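PDB 6K40: alkyl hydroperoxide reductase AhpD from Deinococcus radiodurans R1, which probably reduces peroxides as an AhpD-like member of the carboxymuconolactone decarboxylase family, in line with a role in antioxidant defence. Local coordinates for residues K31-A36 against G41-V46; F16-T21 against Q50-E55. All blocks are in the same frame, centred on the assembly; numbering follows the deposited sequence.

Interaction 1: K31-A36 against G41-V46; sequences KLWSKA and GFVPNV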
ATOM      1  N   LYS A  31      -2.180 -10.623  31.413  1.00 22.04           N
ATOM      2  CA  LYS A  31      -0.799 -11.095  31.465  1.00 24.08           C
ATOM      3  C   LYS A  31      -0.108 -10.909  30.118  1.00 24.69           C
ATOM      4  O   LYS A  31       1.068 -10.521  30.059  1.00 24.55           O
ATOM      5  CB  LYS A  31      -0.761 -12.565  31.890  1.00 26.07           C
ATOM      6  CG  LYS A  31       0.644 -13.134  32.003  1.00 30.37           C
ATOM      7  CD  LYS A  31       0.636 -14.556  32.547  1.00 33.45           C
ATOM      8  CE  LYS A  31       0.358 -15.573  31.450  1.00 35.27           C
ATOM      9  NZ  LYS A  31      -1.100 -15.798  31.245  1.00 37.10           N
ATOM     10  N   LEU A  32      -0.842 -11.117  29.021  1.00 25.24           N
ATOM     11  CA  LEU A  32      -0.269 -10.879  27.701  1.00 24.41           C
ATOM     12  C   LEU A  32      -0.029  -9.393  27.462  1.00 23.11           C
ATOM     13  O   LEU A  32       0.968  -9.017  26.839  1.00 22.24           O
ATOM     14  CB  LEU A  32      -1.179 -11.456  26.618  1.00 24.57           C
ATOM     15  CG  LEU A  32      -0.707 -11.230  25.180  1.00 24.55           C
ATOM     16  CD1 LEU A  32       0.616 -11.942  24.931  1.00 24.21           C
ATOM     17  CD2 LEU A  32      -1.766 -11.677  24.183  1.00 24.33           C
ATOM     18  N   TRP A  33      -0.925  -8.537  27.956  1.00 22.71           N
ATOM     19  CA  TRP A  33      -0.713  -7.094  27.870  1.00 23.60           C
ATOM     20  C   TRP A  33       0.586  -6.693  28.559  1.00 23.95           C
ATOM     21  O   TRP A  33       1.391  -5.928  28.011  1.00 23.21           O
ATOM     22  CB  TRP A  33      -1.900  -6.358  28.496  1.00 24.41           C
ATOM     23  CG  TRP A  33      -3.154  -6.394  27.679  1.00 23.60           C
ATOM     24  CD1 TRP A  33      -3.310  -6.932  26.434  1.00 23.37           C
ATOM     25  CD2 TRP A  33      -4.432  -5.863  28.048  1.00 22.61           C
ATOM     26  NE1 TRP A  33      -4.606  -6.768  26.006  1.00 21.97           N
ATOM     27  CE2 TRP A  33      -5.313  -6.112  26.978  1.00 22.13           C
ATOM     28  CE3 TRP A  33      -4.914  -5.197  29.179  1.00 22.17           C
ATOM     29  CZ2 TRP A  33      -6.651  -5.721  27.006  1.00 21.89           C
ATOM     30  CZ3 TRP A  33      -6.241  -4.809  29.203  1.00 22.37           C
ATOM     31  CH2 TRP A  33      -7.094  -5.073  28.125  1.00 21.31           C
ATOM     32  N   SER A  34       0.808  -7.218  29.765  1.00 24.06           N
ATOM     33  CA  SER A  34       2.012  -6.868  30.512  1.00 24.90           C
ATOM     34  C   SER A  34       3.259  -7.412  29.827  1.00 26.53           C
ATOM     35  O   SER A  34       4.301  -6.745  29.798  1.00 26.23           O
ATOM     36  CB  SER A  34       1.917  -7.380  31.945  1.00 24.54           C
ATOM     37  OG  SER A  34       1.067  -6.552  32.714  1.00 26.08           O
ATOM     38  N   LYS A  35       3.165  -8.606  29.234  1.00 25.59           N
ATOM     39  CA  LYS A  35       4.326  -9.161  28.546  1.00 28.17           C
ATOM     40  C   LYS A  35       4.643  -8.368  27.282  1.00 29.76           C
ATOM     41  O   LYS A  35       5.816  -8.088  26.990  1.00 29.70           O
ATOM     42  CB  LYS A  35       4.060 -10.625  28.216  1.00 32.26           C
ATOM     43  CG  LYS A  35       5.180 -11.363  27.497  1.00 37.53           C
ATOM     44  CD  LYS A  35       4.681 -12.729  27.022  1.00 41.35           C
ATOM     45  CE  LYS A  35       5.415 -13.230  25.784  1.00 43.60           C
ATOM     46  NZ  LYS A  35       6.862 -13.474  26.038  1.00 45.37           N
ATOM     47  N   ALA A  36       3.606  -7.937  26.559  1.00 31.00           N
ATOM     48  CA  ALA A  36       3.814  -7.156  25.346  1.00 31.61           C
ATOM     49  C   ALA A  36       4.461  -5.824  25.675  1.00 32.50           C
ATOM     50  O   ALA A  36       5.350  -5.358  24.953  1.00 32.26           O
ATOM     51  CB  ALA A  36       2.483  -6.938  24.630  1.00 30.71           C
ATOM     52  N   GLY A  41       7.434  -1.914  24.513  1.00 37.23           N
ATOM     53  CA  GLY A  41       7.131  -0.552  24.900  1.00 33.41           C
ATOM     54  C   GLY A  41       5.696  -0.130  24.665  1.00 31.50           C
ATOM     55  O   GLY A  41       5.355   1.030  24.937  1.00 31.80           O
ATOM     56  N   PHE A  42       4.859  -1.014  24.130  1.00 30.46           N
ATOM     57  CA  PHE A  42       3.441  -0.737  23.953  1.00 28.65           C
ATOM     58  C   PHE A  42       2.712  -2.069  23.848  1.00 26.15           C
ATOM     59  O   PHE A  42       3.331  -3.132  23.760  1.00 25.92           O
ATOM     60  CB  PHE A  42       3.188   0.145  22.722  1.00 30.31           C
ATOM     61  CG  PHE A  42       3.572  -0.504  21.427  1.00 30.59           C
ATOM     62  CD1 PHE A  42       2.611  -1.077  20.611  1.00 31.04           C
ATOM     63  CD2 PHE A  42       4.897  -0.550  21.031  1.00 30.95           C
ATOM     64  CE1 PHE A  42       2.968  -1.682  19.421  1.00 31.47           C
ATOM     65  CE2 PHE A  42       5.260  -1.151  19.848  1.00 31.62           C
ATOM     66  CZ  PHE A  42       4.295  -1.719  19.039  1.00 31.68           C
ATOM     67  N   VAL A  43       1.389  -2.000  23.882  1.00 26.52           N
ATOM     68  CA  VAL A  43       0.530  -3.169  23.731  1.00 25.48           C
ATOM     69  C   VAL A  43      -0.147  -3.074  22.366  1.00 23.60           C
ATOM     70  O   VAL A  43      -0.876  -2.107  22.115  1.00 25.21           O
ATOM     71  CB  VAL A  43      -0.513  -3.272  24.856  1.00 23.78           C
ATOM     72  CG1 VAL A  43      -1.380  -4.511  24.662  1.00 22.65           C
ATOM     73  CG2 VAL A  43       0.166  -3.321  26.217  1.00 24.02           C
ATOM     74  N   PRO A  44       0.070  -4.031  21.466  1.00 21.72           N
ATOM     75  CA  PRO A  44      -0.616  -4.001  20.167  1.00 21.68           C
ATOM     76  C   PRO A  44      -2.122  -3.854  20.324  1.00 22.58           C
ATOM     77  O   PRO A  44      -2.753  -4.542  21.130  1.00 24.00           O
ATOM     78  CB  PRO A  44      -0.243  -5.350  19.547  1.00 20.94           C
ATOM     79  CG  PRO A  44       1.085  -5.673  20.148  1.00 21.35           C
ATOM     80  CD  PRO A  44       1.040  -5.135  21.555  1.00 21.42           C
ATOM     81  N   ASN A  45      -2.697  -2.936  19.542  1.00 19.96           N
ATOM     82  CA  ASN A  45      -4.119  -2.631  19.668  1.00 22.49           C
ATOM     83  C   ASN A  45      -5.002  -3.836  19.372  1.00 23.37           C
ATOM     84  O   ASN A  45      -6.139  -3.887  19.855  1.00 24.25           O
ATOM     85  CB  ASN A  45      -4.492  -1.466  18.748  1.00 22.33           C
ATOM     86  CG  ASN A  45      -4.024  -0.125  19.285  1.00 22.13           C
ATOM     87  OD1 ASN A  45      -3.845   0.046  20.493  1.00 18.40           O
ATOM     88  ND2 ASN A  45      -3.827   0.836  18.387  1.00 24.97           N
ATOM     89  N   VAL A  46      -4.514  -4.802  18.590  1.00 21.48           N
ATOM     90  CA  VAL A  46      -5.291  -6.019  18.373  1.00 23.07           C
ATOM     91  C   VAL A  46      -5.450  -6.780  19.683  1.00 24.22           C
ATOM     92  O   VAL A  46      -6.514  -7.349  19.961  1.00 24.52           O
ATOM     93  CB  VAL A  46      -4.652  -6.888  17.272  1.00 22.98           C
ATOM     94  CG1 VAL A  46      -3.258  -7.369  17.681  1.00 20.92           C
ATOM     95  CG2 VAL A  46      -5.558  -8.066  16.941  1.00 23.46           C
TER
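Trp33 of helix 27-40 meets Val43 of the chain that folds back after the helix. The indole touches the valine through its five-membered ring. Trp33 CD1 lies 3.6 Å from Val43 CG1, and the two side chains meet at a slant. The two branches of the valine divide the contact. Its CG1 branch, anti to the backbone N (chi1 -180°), goes to the indole. Its CG2 branch goes to the main chain, with Val43 CG2 3.4 Å from Trp33 O. The indole NE1 donates to Phe47 O in helix 45-49, so its buried N-H is satisfied, and Arg48 adds a cation-pi contact to the same ring. One turn further on, Ala36 points its methyl at the returning chain. Ala36 CB packs 3.8 Å from Pro44 CD. Ala36 CA is 5.4 Å from Val43 CA, the closest CA pair of the two segments. Ala36 O and Phe42 O are both acceptors and stand 3.2 Å apart, so this pair is proximity and not a bond. The Phe42 ring turns the other way, edge-to-face with Tyr192 of helix 190-194. Asn189 receives the N-H of Asn45 and gives its own ND2 to Val43 O, which ties the connection to the C-terminal part of the chain. Gly41, with positive phi (90°), is the first residue to leave helical geometry. The whole is a short connection between consecutive helices, joining helix 27-40 to helix 45-49 in an all-helical AhpD-like fold.

Interaction 2: F16-T21 against Q50-E55; sequences FLAVPT and QALNGE
This is apolar packing of an N-terminal loop on the connection between two helices. Residues 16-21 run ahead of helix 27-40, and residues 50-55 link helix 45-49 to helix 54-69 in the all-helical AhpD-like fold. The contact is partly buried. Pro20 and Ala51 form its inner side, while Ala18 and Leu52 lie toward solvent. Pro20 points its ring at the connection and is the residue nearest to it by CA distance, with Pro20 CA 5.5 Å from Leu52 CA. Two ring atoms share the work. Pro20 CG faces the Ala51 peptide, 3.8 Å from Ala51 O, and also meets the methyl, 4.2 Å from Ala51 CB. Pro20 CD sits over the start of the next residue, 3.9 Å from Leu52 CA. Pro20 also touches Ala25, and Ala51 packs on Phe57 of helix 54-69. Leu52 extends to Ala18, two residues before the proline. Leu52 CG is anti to the backbone N (chi1 -179°), which carries the branched end to the Ala18 carbonyl. The methyl of Ala18 adds a looser touch, with Ala18 CB 4.3 Å from Leu52 CD1. Leu52 CB and Leu52 CG each lie 3.9 Å from Ala18 O. The same oxygen rests against the branched end: Leu52 CD1 is 3.5 Å and Leu52 CD2 3.7 Å from Ala18 O.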
ATOM      1  N   PHE A  16     -14.802  -1.219  16.495  1.00 21.68           N
ATOM      2  CA  PHE A  16     -16.232  -0.974  16.356  1.00 22.02           C
ATOM      3  C   PHE A  16     -17.043  -1.619  17.469  1.00 22.62           C
ATOM      4  O   PHE A  16     -18.226  -1.296  17.621  1.00 22.25           O
ATOM      5  CB  PHE A  16     -16.745  -1.504  15.013  1.00 22.49           C
ATOM      6  CG  PHE A  16     -16.229  -0.758  13.818  1.00 22.82           C
ATOM      7  CD1 PHE A  16     -15.840   0.567  13.920  1.00 22.54           C
ATOM      8  CD2 PHE A  16     -16.136  -1.388  12.584  1.00 22.51           C
ATOM      9  CE1 PHE A  16     -15.366   1.251  12.813  1.00 23.38           C
ATOM     10  CE2 PHE A  16     -15.664  -0.709  11.473  1.00 21.82           C
ATOM     11  CZ  PHE A  16     -15.279   0.611  11.588  1.00 22.83           C
ATOM     12  N   LEU A  17     -16.447  -2.526  18.234  1.00 23.75           N
ATOM     13  CA  LEU A  17     -17.103  -3.175  19.356  1.00 22.41           C
ATOM     14  C   LEU A  17     -16.489  -2.678  20.656  1.00 23.38           C
ATOM     15  O   LEU A  17     -15.494  -1.944  20.665  1.00 23.04           O
ATOM     16  CB  LEU A  17     -16.980  -4.699  19.258  1.00 20.91           C
ATOM     17  CG  LEU A  17     -17.362  -5.353  17.929  1.00 20.90           C
ATOM     18  CD1 LEU A  17     -17.209  -6.864  18.018  1.00 20.68           C
ATOM     19  CD2 LEU A  17     -18.779  -4.977  17.522  1.00 20.28           C
ATOM     20  N   ALA A  18     -17.086  -3.107  21.765  1.00 23.42           N
ATOM     21  CA  ALA A  18     -16.549  -2.768  23.073  1.00 23.01           C
ATOM     22  C   ALA A  18     -15.166  -3.377  23.245  1.00 25.31           C
ATOM     23  O   ALA A  18     -14.882  -4.474  22.754  1.00 26.87           O
ATOM     24  CB  ALA A  18     -17.485  -3.260  24.178  1.00 22.12           C
ATOM     25  N   VAL A  19     -14.304  -2.659  23.945  1.00 24.69           N
ATOM     26  CA  VAL A  19     -12.932  -3.088  24.203  1.00 27.49           C
ATOM     27  C   VAL A  19     -12.829  -3.425  25.684  1.00 29.81           C
ATOM     28  O   VAL A  19     -13.286  -2.636  26.519  1.00 30.33           O
ATOM     29  CB  VAL A  19     -11.909  -2.000  23.818  1.00 25.51           C
ATOM     30  CG1 VAL A  19     -10.503  -2.574  23.769  1.00 25.80           C
ATOM     31  CG2 VAL A  19     -12.276  -1.383  22.477  1.00 24.98           C
ATOM     32  N   PRO A  20     -12.262  -4.570  26.054  1.00 26.76           N
ATOM     33  CA  PRO A  20     -12.130  -4.890  27.482  1.00 29.51           C
ATOM     34  C   PRO A  20     -11.170  -3.916  28.159  1.00 32.92           C
ATOM     35  O   PRO A  20     -10.121  -3.583  27.606  1.00 33.50           O
ATOM     36  CB  PRO A  20     -11.572  -6.322  27.470  1.00 27.58           C
ATOM     37  CG  PRO A  20     -10.918  -6.461  26.133  1.00 26.82           C
ATOM     38  CD  PRO A  20     -11.759  -5.654  25.193  1.00 26.69           C
ATOM     39  N   THR A  21     -11.540  -3.442  29.357  1.00 31.65           N
ATOM     40  CA  THR A  21     -10.687  -2.553  30.150  1.00 36.13           C
ATOM     41  C   THR A  21      -9.816  -3.342  31.130  1.00 40.21           C
ATOM     42  O   THR A  21      -9.837  -4.567  31.165  1.00 37.92           O
ATOM     43  CB  THR A  21     -11.506  -1.525  30.912  1.00 36.52           C
ATOM     44  OG1 THR A  21     -12.478  -2.216  31.701  1.00 37.50           O
ATOM     45  CG2 THR A  21     -12.172  -0.559  29.952  1.00 36.80           C
ATOM     46  N   GLN A  50      -9.431  -7.393  19.943  1.00 22.55           N
ATOM     47  CA  GLN A  50      -9.923  -8.742  19.699  1.00 20.38           C
ATOM     48  C   GLN A  50     -10.105  -9.551  20.975  1.00 21.77           C
ATOM     49  O   GLN A  50     -10.734 -10.614  20.930  1.00 22.25           O
ATOM     50  CB  GLN A  50      -8.968  -9.474  18.759  1.00 20.44           C
ATOM     51  CG  GLN A  50      -9.625 -10.543  17.914  1.00 20.11           C
ATOM     52  CD  GLN A  50      -8.674 -11.123  16.891  1.00 19.81           C
ATOM     53  OE1 GLN A  50      -8.049 -10.388  16.125  1.00 20.05           O
ATOM     54  NE2 GLN A  50      -8.555 -12.444  16.873  1.00 19.75           N
ATOM     55  N   ALA A  51      -9.587  -9.078  22.105  1.00 22.96           N
ATOM     56  CA  ALA A  51      -9.622  -9.838  23.347  1.00 23.80           C
ATOM     57  C   ALA A  51     -10.952  -9.728  24.081  1.00 24.84           C
ATOM     58  O   ALA A  51     -11.036 -10.171  25.231  1.00 26.00           O
ATOM     59  CB  ALA A  51      -8.486  -9.392  24.269  1.00 22.51           C
ATOM     60  N   LEU A  52     -11.983  -9.154  23.454  1.00 23.96           N
ATOM     61  CA  LEU A  52     -13.283  -9.058  24.111  1.00 23.42           C
ATOM     62  C   LEU A  52     -13.814 -10.437  24.482  1.00 22.02           C
ATOM     63  O   LEU A  52     -14.455 -10.603  25.525  1.00 22.43           O
ATOM     64  CB  LEU A  52     -14.271  -8.322  23.207  1.00 24.55           C
ATOM     65  CG  LEU A  52     -15.689  -8.114  23.748  1.00 24.69           C
ATOM     66  CD1 LEU A  52     -15.691  -7.088  24.871  1.00 25.83           C
ATOM     67  CD2 LEU A  52     -16.636  -7.697  22.632  1.00 22.76           C
ATOM     68  N   ASN A  53     -13.561 -11.438  23.636  1.00 23.20           N
ATOM     69  CA  ASN A  53     -13.841 -12.842  23.945  1.00 22.33           C
ATOM     70  C   ASN A  53     -12.523 -13.486  24.367  1.00 20.58           C
ATOM     71  O   ASN A  53     -11.728 -13.907  23.522  1.00 21.59           O
ATOM     72  CB  ASN A  53     -14.462 -13.553  22.747  1.00 23.26           C
ATOM     73  CG  ASN A  53     -15.848 -13.034  22.417  1.00 23.91           C
ATOM     74  OD1 ASN A  53     -16.409 -12.229  23.159  1.00 24.92           O
ATOM     75  ND2 ASN A  53     -16.407 -13.490  21.301  1.00 23.09           N
ATOM     76  N   GLY A  54     -12.298 -13.564  25.679  1.00 18.94           N
ATOM     77  CA  GLY A  54     -11.017 -13.946  26.252  1.00 19.48           C
ATOM     78  C   GLY A  54     -10.395 -15.255  25.800  1.00 21.43           C
ATOM     79  O   GLY A  54      -9.281 -15.260  25.263  1.00 22.36           O
ATOM     80  N   GLU A  55     -11.092 -16.372  26.023  1.00 20.02           N
ATOM     81  CA  GLU A  55     -10.505 -17.675  25.725  1.00 21.19           C
ATOM     82  C   GLU A  55     -10.313 -17.865  24.227  1.00 19.65           C
ATOM     83  O   GLU A  55      -9.300 -18.433  23.788  1.00 17.06           O
ATOM     84  CB  GLU A  55     -11.382 -18.786  26.301  1.00 23.27           C
ATOM     85  CG  GLU A  55     -11.410 -18.808  27.816  1.00 28.35           C
ATOM     86  CD  GLU A  55     -10.095 -19.276  28.413  1.00 33.47           C
ATOM     87  OE1 GLU A  55      -9.358 -20.020  27.728  1.00 35.08           O
ATOM     88  OE2 GLU A  55      -9.795 -18.893  29.564  1.00 34.94           O
TER

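Interaction 1 is mostly buried; interaction 2 is only partly so, with Ala18 and Leu52 on its exposed side. Both depend on apolar packing, and a proline takes part in each. In interaction 1 an aromatic ring and a valine join neighbouring elements across a short turn. In interaction 2 small side chains and one leucine join pieces 29 residues apart, and that longer excursion includes all of interaction 1. Helix 45-49 connects the two contacts along the chain. They also touch directly. The far side of the Trp33 indole packs on the first loop, with Trp33 CH2 3.4 Å from Pro20 O.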